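Local coordinates for Epf (Streptococcus pyogenes, PDB 4ES8), which acts as a cell-surface adhesin, binding cells through an N-terminal domain that contains a carbohydrate-binding module, at residues D37-R42 with F137-D142; G30-S35 with I78-Q83; I85-K90 with V99-N104. All coordinates share one frame; numbering follows the deposited sequence.

How the contacts relate
Following the chain from its N terminus, the loop 30-35 comes first, and contact 2 closes when 78-83 reaches it, on the last part of strand 76-80. Contact 1 starts at 37-42, before contact 2 has closed, and ends only at 137-142, so the two cross. Contact 3, joining 85-90 to 99-104, opens and closes within the long excursion of contact 1 and follows contact 2 in series. Contact 1 seats a loop on strand 41-46, the neighbour of 97-105 in one sheet; contact 2 fits another loop against strand 76-80 of the facing sheet; contact 3 joins the sheets directly. Trp32, Ile85 and Phe101 bring contacts 2 and 3 together.

Contact 1. Residues D37-R42 with F137-D142; sequences DGSSGR and FNKTTD. With ACT (acetate ion), chain D.
Lys139 NZ, beside Ser39, is gripped from several directions. It donates to the backbone oxygens of Ala36 and Val34 and to water 2 (3.1 Å from NZ). That water in turn donates to Ser39 O (2.8 Å) and is hydrogen-bonded to Ser39 OG. This hydroxyl also lies within hydrogen-bonding distance of Val34 O and Ala36 O, its one proton shared between them or used by one. Water 1 is held by Gly38 N at 3.0 Å and only weakly by NZ. A long flexible lysine suits the place: bends at chi3 and chi4 put NZ beside the oxygens of Val34 and Ala36, which would help stabilise its charge.

Next to these polar groups the Phe137 ring, its CG anti to the backbone N (chi1 163°), rests one face on Gly41, whose CA is 3.6 Å from the centroid and 17° off the normal, a CH-pi contact. Glycine has no side chain to hold the ring off the strand. Lys139 N lies over the centre of the opposite face, while Ser39 OG sits at the edge, 3.6 Å from CE2.

Arg42 points its guanidinium edge at an acetate, likely carried over from crystallisation, with NH1 2.8 Å from OXT and NH2 2.9 Å from O; His55 O and Trp32 O hold the same nitrogens. Phe137, from the loop between strands 127-135 and 144-146, thus packs on the start of strand 41-46 of a β-sandwich.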
ATOM      1  N   ASP A  37      -2.969  -9.694 -16.872  1.00 16.29           N
ATOM      2  CA  ASP A  37      -2.220  -9.001 -15.835  0.50 15.04           C
ATOM      3  C   ASP A  37      -2.804  -7.588 -15.706  1.00 15.67           C
ATOM      4  O   ASP A  37      -3.192  -6.955 -16.695  1.00 15.29           O
ATOM      5  CB  ASP A  37      -0.709  -9.002 -16.140  0.50 16.78           C
ATOM      6  CG  ASP A  37       0.148  -8.149 -15.224  0.50 20.30           C
ATOM      7  OD1 ASP A  37       0.092  -8.355 -13.971  0.50 17.72           O
ATOM      8  OD2 ASP A  37       0.874  -7.281 -15.743  0.50 27.29           O
ATOM      9  N   GLY A  38      -2.966  -7.168 -14.465  1.00 13.54           N
ATOM     10  CA  GLY A  38      -3.532  -5.850 -14.200  1.00 12.19           C
ATOM     11  C   GLY A  38      -5.031  -5.750 -14.410  1.00 12.79           C
ATOM     12  O   GLY A  38      -5.555  -4.629 -14.466  1.00 11.89           O
ATOM     13  N   SER A  39      -5.746  -6.892 -14.536  1.00  9.47           N
ATOM     14  CA  SER A  39      -7.213  -6.805 -14.631  1.00  8.33           C
ATOM     15  C   SER A  39      -7.798  -6.330 -13.289  1.00  9.81           C
ATOM     16  O   SER A  39      -7.129  -6.435 -12.251  1.00  8.38           O
ATOM     17  CB  SER A  39      -7.836  -8.153 -15.007  1.00  8.06           C
ATOM     18  OG  SER A  39      -7.505  -9.120 -14.018  1.00 12.56           O
ATOM     19  N   SER A  40      -9.031  -5.786 -13.334  1.00  7.87           N
ATOM     20  CA  SER A  40      -9.662  -5.300 -12.115  1.00  6.50           C
ATOM     21  C   SER A  40     -10.856  -6.167 -11.751  1.00  7.20           C
ATOM     22  O   SER A  40     -11.490  -6.732 -12.645  1.00  7.43           O
ATOM     23  CB  SER A  40     -10.105  -3.846 -12.282  1.00  8.22           C
ATOM     24  OG  SER A  40      -8.986  -3.012 -12.523  1.00  8.95           O
ATOM     25  N   GLY A  41     -11.141  -6.266 -10.446  1.00  6.63           N
ATOM     26  CA  GLY A  41     -12.291  -7.009  -9.943  1.00  6.08           C
ATOM     27  C   GLY A  41     -13.565  -6.198 -10.077  1.00  8.82           C
ATOM     28  O   GLY A  41     -13.547  -4.956 -10.078  1.00  7.79           O
ATOM     29  N   ARG A  42     -14.687  -6.902 -10.147  1.00  6.62           N
ATOM     30  CA  ARG A  42     -15.996  -6.306 -10.358  1.00  5.30           C
ATOM     31  C   ARG A  42     -16.977  -7.162  -9.557  1.00  8.63           C
ATOM     32  O   ARG A  42     -16.976  -8.387  -9.681  1.00  7.10           O
ATOM     33  CB  ARG A  42     -16.329  -6.269 -11.869  1.00  4.56           C
ATOM     34  CG  ARG A  42     -15.909  -7.559 -12.593  1.00  7.36           C
ATOM     35  CD  ARG A  42     -16.193  -7.454 -14.082  1.00  6.86           C
ATOM     36  NE  ARG A  42     -15.335  -8.378 -14.819  1.00  7.73           N
ATOM     37  CZ  ARG A  42     -15.763  -9.497 -15.399  1.00 10.83           C
ATOM     38  NH1 ARG A  42     -17.037  -9.880 -15.269  1.00  8.74           N
ATOM     39  NH2 ARG A  42     -14.911 -10.275 -16.058  1.00  8.89           N
ATOM     40  N   PHE A 137      -7.969  -8.588  -5.949  1.00  7.38           N
ATOM     41  CA  PHE A 137      -8.849  -9.393  -6.798  1.00  6.63           C
ATOM     42  C   PHE A 137      -7.996 -10.594  -7.213  1.00  9.28           C
ATOM     43  O   PHE A 137      -6.848 -10.416  -7.643  1.00  9.19           O
ATOM     44  CB  PHE A 137      -9.313  -8.571  -7.986  1.00  7.53           C
ATOM     45  CG  PHE A 137      -9.877  -9.386  -9.135  1.00  8.22           C
ATOM     46  CD1 PHE A 137     -10.935 -10.274  -8.927  1.00 10.53           C
ATOM     47  CD2 PHE A 137      -9.416  -9.195 -10.435  1.00  8.59           C
ATOM     48  CE1 PHE A 137     -11.487 -10.992  -9.996  1.00 10.04           C
ATOM     49  CE2 PHE A 137      -9.975  -9.906 -11.502  1.00 11.20           C
ATOM     50  CZ  PHE A 137     -11.002 -10.804 -11.271  1.00 10.57           C
ATOM     51  N   ASN A 138      -8.518 -11.796  -6.984  1.00  9.47           N
ATOM     52  CA  ASN A 138      -7.711 -13.003  -7.172  1.00  9.37           C
ATOM     53  C   ASN A 138      -7.791 -13.616  -8.590  1.00 11.52           C
ATOM     54  O   ASN A 138      -7.323 -14.737  -8.772  1.00 10.84           O
ATOM     55  CB  ASN A 138      -8.055 -14.041  -6.080  1.00 10.28           C
ATOM     56  CG  ASN A 138      -9.339 -14.786  -6.319  1.00 14.69           C
ATOM     57  OD1 ASN A 138     -10.070 -14.497  -7.257  1.00 10.52           O
ATOM     58  ND2 ASN A 138      -9.580 -15.850  -5.523  1.00 16.21           N
ATOM     59  N   LYS A 139      -8.307 -12.872  -9.599  1.00  8.63           N
ATOM     60  CA  LYS A 139      -8.308 -13.293 -10.996  1.00  7.30           C
ATOM     61  C   LYS A 139      -9.118 -14.607 -11.189  1.00 11.98           C
ATOM     62  O   LYS A 139      -8.720 -15.502 -11.958  1.00 13.14           O
ATOM     63  CB  LYS A 139      -6.858 -13.428 -11.528  1.00 10.66           C
ATOM     64  CG  LYS A 139      -6.029 -12.176 -11.269  1.00 19.85           C
ATOM     65  CD  LYS A 139      -4.533 -12.388 -11.582  1.00 32.51           C
ATOM     66  CE  LYS A 139      -4.228 -12.377 -13.059  1.00 40.44           C
ATOM     67  NZ  LYS A 139      -4.869 -11.223 -13.721  1.00 46.70           N
ATOM     68  N   THR A 140     -10.273 -14.685 -10.508  1.00  9.02           N
ATOM     69  CA  THR A 140     -11.225 -15.781 -10.681  1.00  7.97           C
ATOM     70  C   THR A 140     -12.624 -15.203 -10.783  1.00 11.59           C
ATOM     71  O   THR A 140     -12.890 -14.148 -10.188  1.00 12.22           O
ATOM     72  CB  THR A 140     -11.162 -16.826  -9.546  1.00  9.69           C
ATOM     73  OG1 THR A 140     -11.632 -16.236  -8.326  1.00 11.43           O
ATOM     74  CG2 THR A 140      -9.755 -17.408  -9.335  1.00 11.25           C
ATOM     75  N   THR A 141     -13.537 -15.916 -11.473  1.00  9.62           N
ATOM     76  CA  THR A 141     -14.912 -15.437 -11.619  1.00  9.50           C
ATOM     77  C   THR A 141     -15.782 -15.810 -10.410  1.00 12.36           C
ATOM     78  O   THR A 141     -16.999 -15.561 -10.438  1.00 12.22           O
ATOM     79  CB  THR A 141     -15.564 -15.932 -12.916  1.00 15.86           C
ATOM     80  OG1 THR A 141     -15.514 -17.359 -12.919  1.00 16.11           O
ATOM     81  CG2 THR A 141     -14.902 -15.339 -14.157  1.00 14.97           C
ATOM     82  N   ASP A 142     -15.181 -16.381  -9.348  1.00 11.40           N
ATOM     83  CA  ASP A 142     -15.953 -16.670  -8.142  1.00 10.93           C
ATOM     84  C   ASP A 142     -15.291 -15.972  -6.934  1.00 12.63           C
ATOM     85  O   ASP A 142     -15.575 -16.283  -5.768  1.00 11.58           O
ATOM     86  CB  ASP A 142     -16.173 -18.182  -7.927  1.00 11.55           C
ATOM     87  CG  ASP A 142     -14.923 -18.982  -7.645  1.00 14.44           C
ATOM     88  OD1 ASP A 142     -13.812 -18.487  -7.957  1.00 13.96           O
ATOM     89  OD2 ASP A 142     -15.048 -20.088  -7.066  1.00 14.12           O
TER
HETATM   90  C   ACT D 502     -17.084 -13.030 -16.903  1.00 12.95           C
HETATM   91  O   ACT D 502     -15.845 -12.894 -16.813  1.00 10.81           O
HETATM   92  OXT ACT D 502     -17.952 -12.306 -16.387  1.00 10.21           O
HETATM   93  CH3 ACT D 502     -17.667 -14.170 -17.755  1.00 13.39           C
HETATM   94  O   HOH W   1      -2.705  -9.092 -12.225  1.00 23.87           O
HETATM   95  O   HOH W   2      -5.802  -8.918 -11.826  1.00 26.45           O

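Contact 2. Residues G30-S35 with I78-Q83; sequences GTWEVS and IKIDKQ
Trp32 is held between two isoleucines of strand 76-80, and this is the tight half of the contact. Ile80 CG2 lies over one face, 3.5 Å from the centroid of the five-membered ring and 14° off its normal. Ile78 CD1 lies over the opposite face, 3.8 Å from the centroid of the six-membered ring. Both are CH-pi contacts, the branched isoleucines presenting methyl groups to both faces of the indole. In Ile80, CG1 stands anti to the backbone N (chi1 -161°), which carries that branch to Gly30 and leaves CG2 for the indole; CD1 then reaches Thr31 N at 3.6 Å. Gly30 CA comes within 3.3 Å of Asp81 O, a close approach open to a residue with no side chain.

Ile78 and Ile80 point inward and Lys79 outward, where it makes a cation-pi contact with Trp67: the alternation of a β-strand in a sandwich. Trp32, from the loop between strands 26-27 and 41-46, packs onto strand 76-80 and also touches Ile85 of strand 84-89.

The other side is looser and wetter. Trp32 NE1 donates to water 3 at 2.9 Å, and that water also accepts from Ile80 N, so both N-H groups are satisfied. Lys82 is exposed. Each segment also has a turn of its own: Thr31 OG1 accepts from Glu33 N in an ST turn, and Asp81 OD1, bonded most strongly to Ser84 OG, accepts from Gln83 N (3.1 Å) in an Asx turn.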
ATOM      1  N   GLY A  30      -6.586  -1.569 -17.157  1.00  7.56           N
ATOM      2  CA  GLY A  30      -7.826  -1.172 -17.802  1.00  7.54           C
ATOM      3  C   GLY A  30      -8.513  -2.299 -18.540  1.00  9.98           C
ATOM      4  O   GLY A  30      -8.927  -2.140 -19.696  1.00 11.31           O
ATOM      5  N   THR A  31      -8.679  -3.442 -17.856  1.00  7.68           N
ATOM      6  CA  THR A  31      -9.340  -4.571 -18.500  1.00  8.41           C
ATOM      7  C   THR A  31     -10.131  -5.411 -17.508  1.00 10.49           C
ATOM      8  O   THR A  31      -9.720  -5.592 -16.335  1.00  8.94           O
ATOM      9  CB  THR A  31      -8.290  -5.473 -19.259  1.00  9.88           C
ATOM     10  OG1 THR A  31      -8.987  -6.540 -19.913  1.00 11.56           O
ATOM     11  CG2 THR A  31      -7.205  -6.063 -18.336  1.00 11.09           C
ATOM     12  N   TRP A  32     -11.228  -5.997 -18.029  1.00  8.92           N
ATOM     13  CA  TRP A  32     -12.046  -6.969 -17.302  1.00  8.19           C
ATOM     14  C   TRP A  32     -11.567  -8.431 -17.518  1.00 12.00           C
ATOM     15  O   TRP A  32     -12.045  -9.323 -16.813  1.00  9.46           O
ATOM     16  CB  TRP A  32     -13.530  -6.892 -17.695  1.00  7.84           C
ATOM     17  CG  TRP A  32     -14.163  -5.555 -17.518  1.00  7.84           C
ATOM     18  CD1 TRP A  32     -14.865  -4.863 -18.462  1.00 10.56           C
ATOM     19  CD2 TRP A  32     -14.285  -4.810 -16.295  1.00  6.73           C
ATOM     20  NE1 TRP A  32     -15.397  -3.716 -17.916  1.00  8.74           N
ATOM     21  CE2 TRP A  32     -15.042  -3.648 -16.587  1.00  8.85           C
ATOM     22  CE3 TRP A  32     -13.805  -4.997 -14.976  1.00  7.45           C
ATOM     23  CZ2 TRP A  32     -15.356  -2.689 -15.611  1.00  7.66           C
ATOM     24  CZ3 TRP A  32     -14.073  -4.016 -14.024  1.00  7.85           C
ATOM     25  CH2 TRP A  32     -14.826  -2.872 -14.346  1.00  8.22           C
ATOM     26  N   GLU A  33     -10.710  -8.668 -18.532  1.00 10.83           N
ATOM     27  CA  GLU A  33     -10.212 -10.015 -18.851  1.00 10.19           C
ATOM     28  C   GLU A  33      -9.594 -10.600 -17.582  1.00 12.66           C
ATOM     29  O   GLU A  33      -8.572 -10.123 -17.102  1.00 10.79           O
ATOM     30  CB  GLU A  33      -9.220  -9.946 -20.019  1.00 10.90           C
ATOM     31  CG  GLU A  33      -8.903 -11.350 -20.521  1.00 14.65           C
ATOM     32  CD  GLU A  33      -7.895 -11.408 -21.649  1.00 25.83           C
ATOM     33  OE1 GLU A  33      -7.237 -10.384 -21.936  1.00 21.62           O
ATOM     34  OE2 GLU A  33      -7.797 -12.486 -22.274  1.00 23.18           O
ATOM     35  N   VAL A  34     -10.270 -11.582 -17.010  1.00 11.17           N
ATOM     36  CA  VAL A  34      -9.983 -12.087 -15.669  1.00 11.41           C
ATOM     37  C   VAL A  34      -8.505 -12.505 -15.495  1.00 15.16           C
ATOM     38  O   VAL A  34      -7.889 -12.088 -14.519  1.00 14.92           O
ATOM     39  CB  VAL A  34     -10.987 -13.215 -15.311  1.00 16.33           C
ATOM     40  CG1 VAL A  34     -10.647 -13.900 -14.002  1.00 17.18           C
ATOM     41  CG2 VAL A  34     -12.414 -12.676 -15.269  1.00 16.04           C
ATOM     42  N   SER A  35      -7.945 -13.273 -16.451  1.00 12.41           N
ATOM     43  CA  SER A  35      -6.570 -13.795 -16.424  0.50 12.49           C
ATOM     44  C   SER A  35      -5.517 -12.757 -16.782  1.00 17.12           C
ATOM     45  O   SER A  35      -4.317 -12.996 -16.573  1.00 16.79           O
ATOM     46  CB  SER A  35      -6.439 -14.961 -17.404  0.50 13.17           C
ATOM     47  OG  SER A  35      -6.460 -14.517 -18.755  0.50 12.94           O
ATOM     48  N   ILE A  78     -21.012  -1.830 -16.388  1.00  7.60           N
ATOM     49  CA  ILE A  78     -19.692  -1.402 -15.910  1.00  6.57           C
ATOM     50  C   ILE A  78     -18.816  -1.044 -17.104  1.00 10.03           C
ATOM     51  O   ILE A  78     -19.015  -1.582 -18.203  1.00  9.98           O
ATOM     52  CB  ILE A  78     -19.061  -2.497 -15.030  1.00  8.33           C
ATOM     53  CG1 ILE A  78     -18.889  -3.833 -15.805  1.00  9.04           C
ATOM     54  CG2 ILE A  78     -19.899  -2.659 -13.718  1.00  8.25           C
ATOM     55  CD1 ILE A  78     -18.195  -4.941 -14.951  1.00  7.84           C
ATOM     56  N   LYS A  79     -17.834  -0.156 -16.893  1.00  6.97           N
ATOM     57  CA  LYS A  79     -16.985   0.291 -18.008  1.00  6.53           C
ATOM     58  C   LYS A  79     -15.598   0.582 -17.510  1.00  9.31           C
ATOM     59  O   LYS A  79     -15.430   1.227 -16.461  1.00  8.62           O
ATOM     60  CB  LYS A  79     -17.581   1.545 -18.683  1.00  9.00           C
ATOM     61  CG  LYS A  79     -16.788   2.086 -19.875  1.00  9.83           C
ATOM     62  CD  LYS A  79     -17.532   3.256 -20.595  1.00 11.50           C
ATOM     63  CE  LYS A  79     -17.759   4.495 -19.738  1.00 13.91           C
ATOM     64  NZ  LYS A  79     -16.489   5.186 -19.366  1.00 13.59           N
ATOM     65  N   ILE A  80     -14.601   0.088 -18.250  1.00  6.94           N
ATOM     66  CA  ILE A  80     -13.217   0.313 -17.868  1.00  6.36           C
ATOM     67  C   ILE A  80     -12.412   0.726 -19.083  1.00 10.89           C
ATOM     68  O   ILE A  80     -12.724   0.339 -20.237  1.00  9.87           O
ATOM     69  CB  ILE A  80     -12.631  -0.978 -17.214  1.00  9.09           C
ATOM     70  CG1 ILE A  80     -11.377  -0.699 -16.377  1.00  8.28           C
ATOM     71  CG2 ILE A  80     -12.389  -2.102 -18.259  1.00  9.83           C
ATOM     72  CD1 ILE A  80     -10.972  -1.940 -15.485  1.00  8.80           C
ATOM     73  N   ASP A  81     -11.414   1.552 -18.830  1.00  7.80           N
ATOM     74  CA  ASP A  81     -10.463   1.903 -19.873  1.00  8.01           C
ATOM     75  C   ASP A  81      -9.114   2.160 -19.204  1.00 11.46           C
ATOM     76  O   ASP A  81      -8.948   1.907 -17.997  1.00 11.85           O
ATOM     77  CB  ASP A  81     -10.960   3.051 -20.761  1.00  9.37           C
ATOM     78  CG  ASP A  81     -11.166   4.363 -20.064  1.00 11.81           C
ATOM     79  OD1 ASP A  81     -10.486   4.605 -19.031  1.00 11.29           O
ATOM     80  OD2 ASP A  81     -11.978   5.168 -20.557  1.00 17.57           O
ATOM     81  N   LYS A  82      -8.131   2.648 -19.975  1.00 10.21           N
ATOM     82  CA  LYS A  82      -6.771   2.805 -19.496  1.00 11.20           C
ATOM     83  C   LYS A  82      -6.649   3.666 -18.236  1.00 11.81           C
ATOM     84  O   LYS A  82      -5.703   3.482 -17.483  1.00 12.12           O
ATOM     85  CB  LYS A  82      -5.900   3.410 -20.627  1.00 16.69           C
ATOM     86  CG  LYS A  82      -4.398   3.308 -20.406  1.00 39.80           C
ATOM     87  CD  LYS A  82      -3.616   4.130 -21.437  1.00 50.33           C
ATOM     88  CE  LYS A  82      -2.150   4.256 -21.087  1.00 64.34           C
ATOM     89  NZ  LYS A  82      -1.442   2.950 -21.139  1.00 72.10           N
ATOM     90  N   GLN A  83      -7.586   4.610 -18.020  1.00  9.89           N
ATOM     91  CA  GLN A  83      -7.471   5.517 -16.889  1.00 10.28           C
ATOM     92  C   GLN A  83      -8.634   5.478 -15.936  1.00 11.60           C
ATOM     93  O   GLN A  83      -8.493   6.051 -14.857  1.00 11.95           O
ATOM     94  CB  GLN A  83      -7.349   6.979 -17.389  1.00 13.53           C
ATOM     95  CG  GLN A  83      -6.089   7.237 -18.213  1.00 33.66           C
ATOM     96  CD  GLN A  83      -5.857   8.708 -18.443  1.00 62.81           C
ATOM     97  OE1 GLN A  83      -6.440   9.318 -19.346  1.00 60.28           O
ATOM     98  NE2 GLN A  83      -4.986   9.306 -17.638  1.00 56.96           N
TER
HETATM   99  O   HOH W   3     -15.622  -1.839 -20.165  1.00 10.33           O

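Contact 3. Residues I85-K90 with V99-N104; sequences IAARYK and VAFKVN. With ACT (acetate ion), chain E.
The hydrophobic core of a β-sandwich is crossed here, as strands 84-89 and 97-105, one from each sheet, run nearly antiparallel with their axes 8.2 Å apart and meet through side chains such as Ile85 and Phe101. Ile85 CG1 lies over the centre of the Phe101 ring, 3.8 Å from the centroid and 11° off the normal, in a CH-pi contact. Ile85 CD1 touches the base of the same ring, 3.6 Å from Phe101 CG, the two side chains sliding past each other in opposite directions. A flat phenyl lets the CG1-CD1 arm of isoleucine lie on its face.

The far end of the ring reaches the opposing backbone: Phe101 CZ is 3.3 Å from Ala86 O and 3.9 Å from Ala87 CB. Alanine fits at 87 because its single methyl leaves room for the ring on one hand and for Val99 CG1, 4.1 Å from Ala87 CB, on the other.

Alternation along each strand organises this interior of the sandwich. Ile85 and Ala87 point toward Val99, Phe101 and Val103, while Ala86 and Arg88 turn the other way; Arg88 forms a salt bridge with Asp203 and, together with Lys90, binds an acetate.

Tyr89 adds the polar link. Its CG is anti to the carbonyl carbon (chi1 -62°), and the side chain slides past Val99 in the opposite direction, CE2 meeting CG2 at 3.9 Å. The buried phenol oxygen has its stronger partner in Ser192 OG, on strand 186-194, and also accepts from Val99 N at 3.1 Å, with a bent N-H...O angle of 148°.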
ATOM      1  N   ILE A  85     -12.651   3.741 -14.306  1.00  5.90           N
ATOM      2  CA  ILE A  85     -13.515   2.601 -14.036  1.00  5.96           C
ATOM      3  C   ILE A  85     -14.843   3.173 -13.553  1.00  8.32           C
ATOM      4  O   ILE A  85     -14.852   4.153 -12.795  1.00  6.47           O
ATOM      5  CB  ILE A  85     -12.825   1.628 -13.047  1.00  8.26           C
ATOM      6  CG1 ILE A  85     -13.545   0.292 -12.992  1.00  8.14           C
ATOM      7  CG2 ILE A  85     -12.600   2.240 -11.630  1.00  8.35           C
ATOM      8  CD1 ILE A  85     -12.677  -0.778 -12.343  1.00  8.13           C
ATOM      9  N   ALA A  86     -15.954   2.659 -14.091  1.00  6.69           N
ATOM     10  CA  ALA A  86     -17.251   3.266 -13.821  1.00  6.45           C
ATOM     11  C   ALA A  86     -18.375   2.260 -13.735  1.00  8.57           C
ATOM     12  O   ALA A  86     -18.301   1.187 -14.351  1.00  7.15           O
ATOM     13  CB  ALA A  86     -17.574   4.262 -14.942  1.00  7.86           C
ATOM     14  N   ALA A  87     -19.431   2.646 -12.985  1.00  6.82           N
ATOM     15  CA  ALA A  87     -20.657   1.857 -12.863  1.00  6.44           C
ATOM     16  C   ALA A  87     -21.845   2.681 -13.295  1.00 10.09           C
ATOM     17  O   ALA A  87     -21.856   3.910 -13.107  1.00  8.35           O
ATOM     18  CB  ALA A  87     -20.856   1.395 -11.425  1.00  7.54           C
ATOM     19  N   ARG A  88     -22.845   2.002 -13.860  1.00  6.47           N
ATOM     20  CA  ARG A  88     -24.107   2.598 -14.289  1.00  6.56           C
ATOM     21  C   ARG A  88     -25.216   1.780 -13.682  1.00 10.94           C
ATOM     22  O   ARG A  88     -25.218   0.551 -13.838  1.00 10.08           O
ATOM     23  CB  ARG A  88     -24.228   2.628 -15.820  1.00  9.34           C
ATOM     24  CG  ARG A  88     -25.653   2.930 -16.303  1.00 10.36           C
ATOM     25  CD  ARG A  88     -25.707   3.199 -17.798  1.00  9.64           C
ATOM     26  NE  ARG A  88     -25.025   4.441 -18.119  1.00 10.12           N
ATOM     27  CZ  ARG A  88     -24.716   4.819 -19.353  1.00 15.03           C
ATOM     28  NH1 ARG A  88     -25.107   4.090 -20.399  1.00 13.75           N
ATOM     29  NH2 ARG A  88     -24.056   5.948 -19.559  1.00 11.24           N
ATOM     30  N   TYR A  89     -26.127   2.433 -12.967  1.00  7.27           N
ATOM     31  CA  TYR A  89     -27.315   1.772 -12.384  1.00  6.17           C
ATOM     32  C   TYR A  89     -28.527   2.068 -13.277  1.00 11.41           C
ATOM     33  O   TYR A  89     -28.789   3.236 -13.607  1.00  9.26           O
ATOM     34  CB  TYR A  89     -27.576   2.251 -10.954  1.00  7.04           C
ATOM     35  CG  TYR A  89     -26.453   1.926 -10.005  1.00  7.01           C
ATOM     36  CD1 TYR A  89     -25.349   2.770  -9.880  1.00  8.65           C
ATOM     37  CD2 TYR A  89     -26.464   0.747  -9.259  1.00  7.58           C
ATOM     38  CE1 TYR A  89     -24.294   2.462  -9.020  1.00  7.66           C
ATOM     39  CE2 TYR A  89     -25.425   0.438  -8.388  1.00  8.44           C
ATOM     40  CZ  TYR A  89     -24.344   1.299  -8.270  1.00  9.83           C
ATOM     41  OH  TYR A  89     -23.320   0.993  -7.411  1.00  8.43           O
ATOM     42  N   LYS A  90     -29.218   1.018 -13.727  1.00  9.79           N
ATOM     43  CA  LYS A  90     -30.374   1.165 -14.611  1.00  8.96           C
ATOM     44  C   LYS A  90     -31.661   1.236 -13.818  1.00 11.30           C
ATOM     45  O   LYS A  90     -31.708   0.817 -12.669  1.00 10.63           O
ATOM     46  CB  LYS A  90     -30.446  -0.022 -15.611  1.00 10.40           C
ATOM     47  CG  LYS A  90     -29.149  -0.271 -16.396  1.00 12.72           C
ATOM     48  CD  LYS A  90     -28.863   0.801 -17.439  1.00 13.29           C
ATOM     49  CE  LYS A  90     -29.830   0.736 -18.612  1.00 13.73           C
ATOM     50  NZ  LYS A  90     -29.528   1.788 -19.640  1.00 15.14           N
ATOM     51  N   VAL A  99     -22.585  -1.853  -6.445  1.00  6.09           N
ATOM     52  CA  VAL A  99     -21.517  -2.368  -7.318  1.00  6.44           C
ATOM     53  C   VAL A  99     -20.184  -1.936  -6.695  1.00  9.20           C
ATOM     54  O   VAL A  99     -20.045  -0.785  -6.270  1.00  9.07           O
ATOM     55  CB  VAL A  99     -21.650  -1.855  -8.777  1.00  9.26           C
ATOM     56  CG1 VAL A  99     -20.422  -2.217  -9.611  1.00  9.48           C
ATOM     57  CG2 VAL A  99     -22.923  -2.389  -9.426  1.00  9.43           C
ATOM     58  N   ALA A 100     -19.196  -2.837  -6.661  1.00  6.59           N
ATOM     59  CA  ALA A 100     -17.873  -2.492  -6.151  1.00  6.69           C
ATOM     60  C   ALA A 100     -16.832  -2.948  -7.129  1.00  7.96           C
ATOM     61  O   ALA A 100     -16.971  -4.026  -7.729  1.00  8.33           O
ATOM     62  CB  ALA A 100     -17.630  -3.134  -4.802  1.00  7.90           C
ATOM     63  N   PHE A 101     -15.764  -2.164  -7.245  1.00  4.39           N
ATOM     64  CA  PHE A 101     -14.600  -2.543  -8.033  1.00  3.47           C
ATOM     65  C   PHE A 101     -13.395  -2.767  -7.134  1.00  6.97           C
ATOM     66  O   PHE A 101     -13.256  -2.111  -6.098  1.00  6.80           O
ATOM     67  CB  PHE A 101     -14.254  -1.442  -9.046  1.00  4.66           C
ATOM     68  CG  PHE A 101     -15.410  -1.131  -9.968  1.00  6.14           C
ATOM     69  CD1 PHE A 101     -15.896  -2.090 -10.847  1.00  8.48           C
ATOM     70  CD2 PHE A 101     -15.990   0.134  -9.979  1.00  7.26           C
ATOM     71  CE1 PHE A 101     -16.974  -1.808 -11.688  1.00  8.47           C
ATOM     72  CE2 PHE A 101     -17.056   0.416 -10.824  1.00  9.17           C
ATOM     73  CZ  PHE A 101     -17.532  -0.549 -11.692  1.00  7.75           C
ATOM     74  N   LYS A 102     -12.492  -3.662  -7.541  1.00  5.36           N
ATOM     75  CA  LYS A 102     -11.216  -3.801  -6.865  1.00  4.80           C
ATOM     76  C   LYS A 102     -10.139  -3.475  -7.866  1.00  7.79           C
ATOM     77  O   LYS A 102     -10.043  -4.132  -8.917  1.00  8.01           O
ATOM     78  CB  LYS A 102     -11.011  -5.216  -6.271  1.00  7.99           C
ATOM     79  CG  LYS A 102     -11.708  -5.386  -4.932  1.00  7.18           C
ATOM     80  CD  LYS A 102     -11.342  -6.739  -4.292  1.00  8.00           C
ATOM     81  CE  LYS A 102     -11.620  -6.733  -2.821  1.00  8.74           C
ATOM     82  NZ  LYS A 102     -11.077  -7.972  -2.154  1.00  7.84           N
ATOM     83  N   VAL A 103      -9.353  -2.443  -7.574  1.00  6.40           N
ATOM     84  CA  VAL A 103      -8.200  -2.081  -8.409  1.00  5.88           C
ATOM     85  C   VAL A 103      -6.971  -2.529  -7.648  1.00  8.42           C
ATOM     86  O   VAL A 103      -6.717  -2.098  -6.508  1.00  7.29           O
ATOM     87  CB  VAL A 103      -8.172  -0.596  -8.765  1.00  8.96           C
ATOM     88  CG1 VAL A 103      -6.934  -0.305  -9.611  1.00 10.56           C
ATOM     89  CG2 VAL A 103      -9.424  -0.217  -9.547  1.00  8.45           C
ATOM     90  N   ASN A 104      -6.268  -3.505  -8.229  1.00  6.77           N
ATOM     91  CA  ASN A 104      -5.161  -4.149  -7.550  1.00  5.93           C
ATOM     92  C   ASN A 104      -3.882  -3.326  -7.491  1.00  8.24           C
ATOM     93  O   ASN A 104      -3.639  -2.473  -8.350  1.00  8.16           O
ATOM     94  CB  ASN A 104      -4.827  -5.479  -8.222  1.00  5.95           C
ATOM     95  CG  ASN A 104      -5.775  -6.595  -7.849  1.00 12.77           C
ATOM     96  OD1 ASN A 104      -6.704  -6.436  -7.042  1.00  9.80           O
ATOM     97  ND2 ASN A 104      -5.568  -7.759  -8.460  1.00 10.65           N
TER
HETATM   98  C   ACT E 503     -26.653   0.957 -21.690  1.00 26.59           C
HETATM   99  O   ACT E 503     -27.477   0.143 -22.161  1.00 27.59           O
HETATM  100  OXT ACT E 503     -27.001   1.805 -20.834  1.00 23.21           O
HETATM  101  CH3 ACT E 503     -25.261   0.976 -22.303  1.00 26.30           C